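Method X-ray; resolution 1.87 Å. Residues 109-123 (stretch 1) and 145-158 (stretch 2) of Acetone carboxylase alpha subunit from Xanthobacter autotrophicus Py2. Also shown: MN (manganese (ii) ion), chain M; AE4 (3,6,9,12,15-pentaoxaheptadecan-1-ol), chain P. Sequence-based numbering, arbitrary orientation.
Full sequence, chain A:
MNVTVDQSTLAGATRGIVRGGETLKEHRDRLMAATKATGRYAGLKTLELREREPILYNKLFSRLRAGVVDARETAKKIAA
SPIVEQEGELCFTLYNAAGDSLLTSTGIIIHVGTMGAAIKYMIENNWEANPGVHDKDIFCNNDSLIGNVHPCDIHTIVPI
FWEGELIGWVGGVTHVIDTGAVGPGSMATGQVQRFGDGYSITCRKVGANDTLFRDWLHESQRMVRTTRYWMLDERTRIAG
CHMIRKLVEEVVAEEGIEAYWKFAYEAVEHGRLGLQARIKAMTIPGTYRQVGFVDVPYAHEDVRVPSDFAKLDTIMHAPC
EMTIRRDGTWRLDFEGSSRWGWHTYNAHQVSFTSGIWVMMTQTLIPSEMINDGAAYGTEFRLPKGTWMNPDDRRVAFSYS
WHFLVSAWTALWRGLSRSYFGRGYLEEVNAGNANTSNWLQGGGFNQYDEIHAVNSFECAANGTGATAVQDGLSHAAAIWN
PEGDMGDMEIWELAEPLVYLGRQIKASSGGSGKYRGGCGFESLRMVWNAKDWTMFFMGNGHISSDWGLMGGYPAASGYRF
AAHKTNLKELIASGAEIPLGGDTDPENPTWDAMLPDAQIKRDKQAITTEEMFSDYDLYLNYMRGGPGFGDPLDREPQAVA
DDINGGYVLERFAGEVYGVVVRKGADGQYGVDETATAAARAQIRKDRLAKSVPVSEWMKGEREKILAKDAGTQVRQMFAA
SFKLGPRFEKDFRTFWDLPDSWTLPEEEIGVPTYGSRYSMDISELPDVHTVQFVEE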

# COMPACT_ATOMS: atom_id res chain seq x y z
N ILE A 109 16.92 18.92 -6.61
CA ILE A 109 17.08 19.68 -5.37
C ILE A 109 15.78 20.21 -4.80
O ILE A 109 15.81 20.82 -3.74
CB ILE A 109 18.15 20.81 -5.47
CG1 ILE A 109 17.73 21.92 -6.44
CG2 ILE A 109 19.52 20.22 -5.80
CD1 ILE A 109 18.70 23.09 -6.45
N ILE A 110 14.63 19.93 -5.42
CA ILE A 110 13.33 20.16 -4.76
C ILE A 110 13.28 19.42 -3.42
O ILE A 110 12.59 19.84 -2.49
CB ILE A 110 12.11 19.79 -5.68
CG1 ILE A 110 10.82 20.45 -5.18
CG2 ILE A 110 11.95 18.27 -5.80
CD1 ILE A 110 9.70 20.43 -6.20
N HIS A 111 14.04 18.33 -3.30
CA HIS A 111 14.05 17.52 -2.09
C HIS A 111 14.87 18.08 -0.94
O HIS A 111 14.80 17.56 0.18
CB HIS A 111 14.39 16.06 -2.42
CG HIS A 111 13.40 15.45 -3.36
ND1 HIS A 111 12.15 15.06 -2.95
CD2 HIS A 111 13.44 15.23 -4.69
CE1 HIS A 111 11.47 14.61 -3.99
NE2 HIS A 111 12.24 14.70 -5.06
N VAL A 112 15.60 19.17 -1.18
CA VAL A 112 16.19 19.95 -0.08
C VAL A 112 15.03 20.33 0.88
O VAL A 112 15.10 20.06 2.09
CB VAL A 112 16.96 21.20 -0.59
CG1 VAL A 112 17.32 22.14 0.54
CG2 VAL A 112 18.21 20.81 -1.38
N GLY A 113 13.95 20.88 0.31
CA GLY A 113 12.75 21.24 1.07
C GLY A 113 11.92 20.08 1.57
O GLY A 113 11.51 20.08 2.73
N THR A 114 11.66 19.07 0.72
CA THR A 114 10.80 17.91 1.14
C THR A 114 11.43 17.10 2.28
O THR A 114 10.75 16.75 3.25
CB THR A 114 10.44 16.96 -0.00
OG1 THR A 114 11.62 16.31 -0.46
CG2 THR A 114 9.81 17.69 -1.15
N MET A 115 12.72 16.83 2.22
CA MET A 115 13.41 16.01 3.27
C MET A 115 13.52 16.80 4.60
O MET A 115 13.36 16.23 5.69
CB MET A 115 14.77 15.49 2.80
CG MET A 115 14.68 14.43 1.70
SD MET A 115 16.26 13.68 1.15
CE MET A 115 17.14 15.06 0.48
N GLY A 116 13.75 18.12 4.50
CA GLY A 116 13.72 18.96 5.70
C GLY A 116 12.34 19.02 6.36
O GLY A 116 12.23 18.98 7.61
N ALA A 117 11.29 19.10 5.54
CA ALA A 117 9.93 19.07 6.06
C ALA A 117 9.59 17.71 6.71
O ALA A 117 8.83 17.68 7.67
CB ALA A 117 8.93 19.45 4.97
N ALA A 118 10.14 16.62 6.21
CA ALA A 118 9.97 15.30 6.85
C ALA A 118 10.67 15.25 8.22
O ALA A 118 10.10 14.74 9.19
CB ALA A 118 10.45 14.17 5.97
N ILE A 119 11.89 15.78 8.29
CA ILE A 119 12.59 15.90 9.57
C ILE A 119 11.75 16.76 10.56
O ILE A 119 11.56 16.38 11.72
CB ILE A 119 14.00 16.51 9.39
CG1 ILE A 119 14.93 15.52 8.68
CG2 ILE A 119 14.62 16.89 10.74
CD1 ILE A 119 16.14 16.15 8.00
N LYS A 120 11.20 17.88 10.08
CA LYS A 120 10.40 18.75 10.95
C LYS A 120 9.10 18.06 11.44
O LYS A 120 8.65 18.30 12.57
CB LYS A 120 10.13 20.10 10.27
CG LYS A 120 11.39 20.93 10.09
CD LYS A 120 11.25 22.05 9.05
CE LYS A 120 12.61 22.61 8.68
NZ LYS A 120 12.54 23.72 7.71
N TYR A 121 8.49 17.20 10.60
CA TYR A 121 7.36 16.39 11.04
C TYR A 121 7.75 15.46 12.23
O TYR A 121 7.00 15.33 13.21
CB TYR A 121 6.78 15.55 9.87
CG TYR A 121 5.51 14.79 10.22
CD1 TYR A 121 4.26 15.41 10.12
CD2 TYR A 121 5.55 13.48 10.67
CE1 TYR A 121 3.09 14.72 10.43
CE2 TYR A 121 4.37 12.77 10.97
CZ TYR A 121 3.15 13.39 10.86
OH TYR A 121 2.00 12.75 11.17
N MET A 122 8.90 14.81 12.14
CA MET A 122 9.44 14.00 13.26
C MET A 122 9.66 14.83 14.51
O MET A 122 9.33 14.40 15.63
CB MET A 122 10.73 13.24 12.85
CG MET A 122 10.52 12.19 11.74
SD MET A 122 11.90 11.06 11.47
CE MET A 122 13.00 12.00 10.43
N ILE A 123 10.20 16.02 14.34
CA ILE A 123 10.43 16.95 15.46
C ILE A 123 9.09 17.29 16.14
O ILE A 123 8.93 17.11 17.35
CB ILE A 123 11.15 18.23 14.98
CG1 ILE A 123 12.56 17.87 14.51
CG2 ILE A 123 11.20 19.28 16.10
CD1 ILE A 123 13.38 19.02 13.94
N LEU A 145 1.57 13.44 2.03
CA LEU A 145 0.74 14.20 3.00
C LEU A 145 1.55 15.08 3.96
O LEU A 145 0.98 15.99 4.56
CB LEU A 145 -0.21 13.27 3.79
CG LEU A 145 -1.42 12.78 3.00
CD1 LEU A 145 -2.23 11.74 3.77
CD2 LEU A 145 -2.30 13.92 2.58
N ILE A 146 2.84 14.81 4.13
CA ILE A 146 3.72 15.64 4.95
C ILE A 146 4.74 16.43 4.10
O ILE A 146 5.65 17.04 4.66
CB ILE A 146 4.42 14.83 6.06
CG1 ILE A 146 5.46 13.87 5.51
CG2 ILE A 146 3.39 14.05 6.89
CD1 ILE A 146 6.24 13.14 6.58
N GLY A 147 4.54 16.45 2.76
CA GLY A 147 5.25 17.38 1.91
C GLY A 147 5.97 16.90 0.66
O GLY A 147 6.39 17.75 -0.15
N ASN A 148 6.11 15.59 0.47
CA ASN A 148 6.86 15.05 -0.68
C ASN A 148 6.16 15.31 -2.06
O ASN A 148 4.94 15.48 -2.11
CB ASN A 148 7.10 13.54 -0.52
CG ASN A 148 8.28 13.01 -1.37
OD1 ASN A 148 9.16 13.78 -1.81
ND2 ASN A 148 8.32 11.68 -1.58
N VAL A 149 6.94 15.26 -3.14
CA VAL A 149 6.43 15.45 -4.49
C VAL A 149 5.48 14.32 -4.89
O VAL A 149 4.32 14.57 -5.30
CB VAL A 149 7.59 15.53 -5.51
CG1 VAL A 149 7.04 15.58 -6.93
CG2 VAL A 149 8.48 16.72 -5.23
N HIS A 150 5.95 13.09 -4.76
CA HIS A 150 5.17 11.90 -5.13
C HIS A 150 5.83 10.65 -4.56
O HIS A 150 6.99 10.71 -4.17
CB HIS A 150 4.94 11.78 -6.67
CG HIS A 150 6.18 11.63 -7.50
ND1 HIS A 150 6.13 11.30 -8.83
CD2 HIS A 150 7.49 11.74 -7.21
CE1 HIS A 150 7.35 11.29 -9.34
NE2 HIS A 150 8.20 11.56 -8.38
N PRO A 151 5.10 9.52 -4.50
CA PRO A 151 5.68 8.31 -3.89
C PRO A 151 6.98 7.77 -4.52
O PRO A 151 7.83 7.26 -3.78
CB PRO A 151 4.54 7.29 -3.99
CG PRO A 151 3.28 8.14 -3.98
CD PRO A 151 3.65 9.35 -4.81
N CYS A 152 7.21 7.95 -5.82
CA CYS A 152 8.44 7.49 -6.44
C CYS A 152 9.76 8.19 -6.02
O CYS A 152 10.85 7.69 -6.36
CB CYS A 152 8.31 7.45 -7.96
SG CYS A 152 7.36 6.02 -8.53
N ASP A 153 9.68 9.33 -5.32
CA ASP A 153 10.86 9.94 -4.76
C ASP A 153 11.06 9.44 -3.31
O ASP A 153 10.40 9.93 -2.38
CB ASP A 153 10.81 11.45 -4.85
CG ASP A 153 10.89 11.95 -6.27
OD1 ASP A 153 11.40 11.20 -7.15
OD2 ASP A 153 10.45 13.09 -6.56
N ILE A 154 11.95 8.48 -3.14
CA ILE A 154 12.16 7.86 -1.85
C ILE A 154 13.32 8.54 -1.10
O ILE A 154 14.43 8.70 -1.66
CB ILE A 154 12.50 6.35 -1.99
CG1 ILE A 154 11.47 5.61 -2.89
CG2 ILE A 154 12.62 5.71 -0.61
CD1 ILE A 154 10.07 5.57 -2.33
N HIS A 155 13.05 8.92 0.16
CA HIS A 155 14.06 9.50 1.06
C HIS A 155 14.64 8.45 2.05
O HIS A 155 13.88 7.67 2.62
CB HIS A 155 13.51 10.64 1.94
CG HIS A 155 12.62 11.61 1.24
ND1 HIS A 155 11.64 12.32 1.90
CD2 HIS A 155 12.57 12.02 -0.05
CE1 HIS A 155 11.02 13.12 1.04
NE2 HIS A 155 11.56 12.95 -0.15
N THR A 156 15.97 8.50 2.25
CA THR A 156 16.66 7.85 3.37
C THR A 156 17.27 8.99 4.20
O THR A 156 17.95 9.87 3.67
CB THR A 156 17.76 6.88 2.89
OG1 THR A 156 17.19 5.81 2.13
CG2 THR A 156 18.53 6.28 4.10
N ILE A 157 16.95 9.01 5.50
CA ILE A 157 17.36 10.07 6.44
C ILE A 157 18.10 9.43 7.67
O ILE A 157 17.60 8.51 8.31
CB ILE A 157 16.12 10.88 6.89
CG1 ILE A 157 15.46 11.63 5.71
CG2 ILE A 157 16.51 11.90 7.96
CD1 ILE A 157 14.01 12.02 6.01
N VAL A 158 19.32 9.92 7.96
CA VAL A 158 20.19 9.40 9.02
C VAL A 158 20.57 10.58 9.96
O VAL A 158 21.09 11.60 9.48
CB VAL A 158 21.46 8.76 8.43
CG1 VAL A 158 22.41 8.35 9.52
CG2 VAL A 158 21.08 7.58 7.54
MN MN M . 10.46 11.77 -8.88
C2 AE4 P . 5.64 35.68 8.84
C3 AE4 P . 5.97 34.58 9.84
O4 AE4 P . 7.37 34.31 9.82
C5 AE4 P . 7.90 33.65 10.98
C6 AE4 P . 9.14 32.82 10.62
O7 AE4 P . 8.89 31.41 10.67
C8 AE4 P . 8.05 30.95 9.60
C9 AE4 P . 7.77 29.47 9.78
C11 AE4 P . 8.34 28.40 7.70
O10 AE4 P . 8.73 28.72 9.03
C12 AE4 P . 9.50 28.68 6.76
O13 AE4 P . 10.38 27.56 6.70
C14 AE4 P . 11.11 27.52 5.48
C15 AE4 P . 12.17 26.43 5.54
O16 AE4 P . 11.52 25.16 5.45
C17 AE4 P . 11.53 24.59 4.15
C18 AE4 P . 10.97 23.17 4.27
O19 AE4 P . 11.76 22.41 5.21
O HOH W 1 7.96 16.21 3.17
O HOH W 2 6.11 18.33 7.10

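This is a buried contact between a helix and a loop-plus-strand segment, polar around His111 near the start of stretch 1 and mostly apolar farther along the helix. The axes of helix 111-123 and strand 153-158 approach to 9.9 Å, and their N-to-C directions differ by 55°. The two stretches together bury 684 Å².

The polar end is built around His111. Its NE2 donates a weak hydrogen bond to Asp153 OD2 at 2.8 Å; the N-H...acceptor angle is 128°. The other carboxylate oxygen, Asp153 OD1, binds the manganese ion MN at 2.0 Å. His150 NE2 is a second ligand, 2.3 Å from MN, and three more atoms come from elsewhere in the structure. Asp153 therefore links the helix to the metal site. A type I turn from His150 to Asp153 brings the two metal ligands together.

At the other ring nitrogen, His111 ND1 and Thr114 OG1 are hydrogen bonded at 2.8 Å, and either could be the donor. Asn148 ties the loop to the strand. Its ND2 donates to Asp153 O at 2.8 Å, and its OD1 accepts a weak hydrogen bond from His155 NE2 at 3.0 Å. The His111 and His155 rings form an oblique pair, with centroids 5.5 Å apart and planes at 66°.

Met115 covers one face of the His155 ring. Its CG lies 3.6 Å from the centroid of the His155 ring and 12° off the normal, a CH-pi contact. Tyr121 and Ile146 form a similar one: Ile146 CG2 is 3.8 Å from the centroid of the Tyr121 ring and 20° off the normal.

Ile157 points from the strand toward the helix and meets several side chains. Its CD1 is 4.2 Å from Ala118 CB. Its CG2 is 4.0 Å from Ile119 CG1 and 4.3 Å from Met122 CE. Near the start of stretch 1, Ile110 CG2 packs on Val149 CG2 at 3.8 Å. Ile154 and Thr156 point away from the helix, in keeping with the alternation of a strand.

Gly147 has phi/psi of 130/-10. A CB there would jam against the preceding carbonyl oxygen and lie 3.7 Å from Ala117 CB. Two waters bridge the backbones, and both donate to Ile146 O. Water 1 donates to Thr114 O at 2.8 Å and to Ile146 O at 2.9 Å. Water 2 donates to Ala117 O at 2.9 Å and to Ile146 O at 2.8 Å.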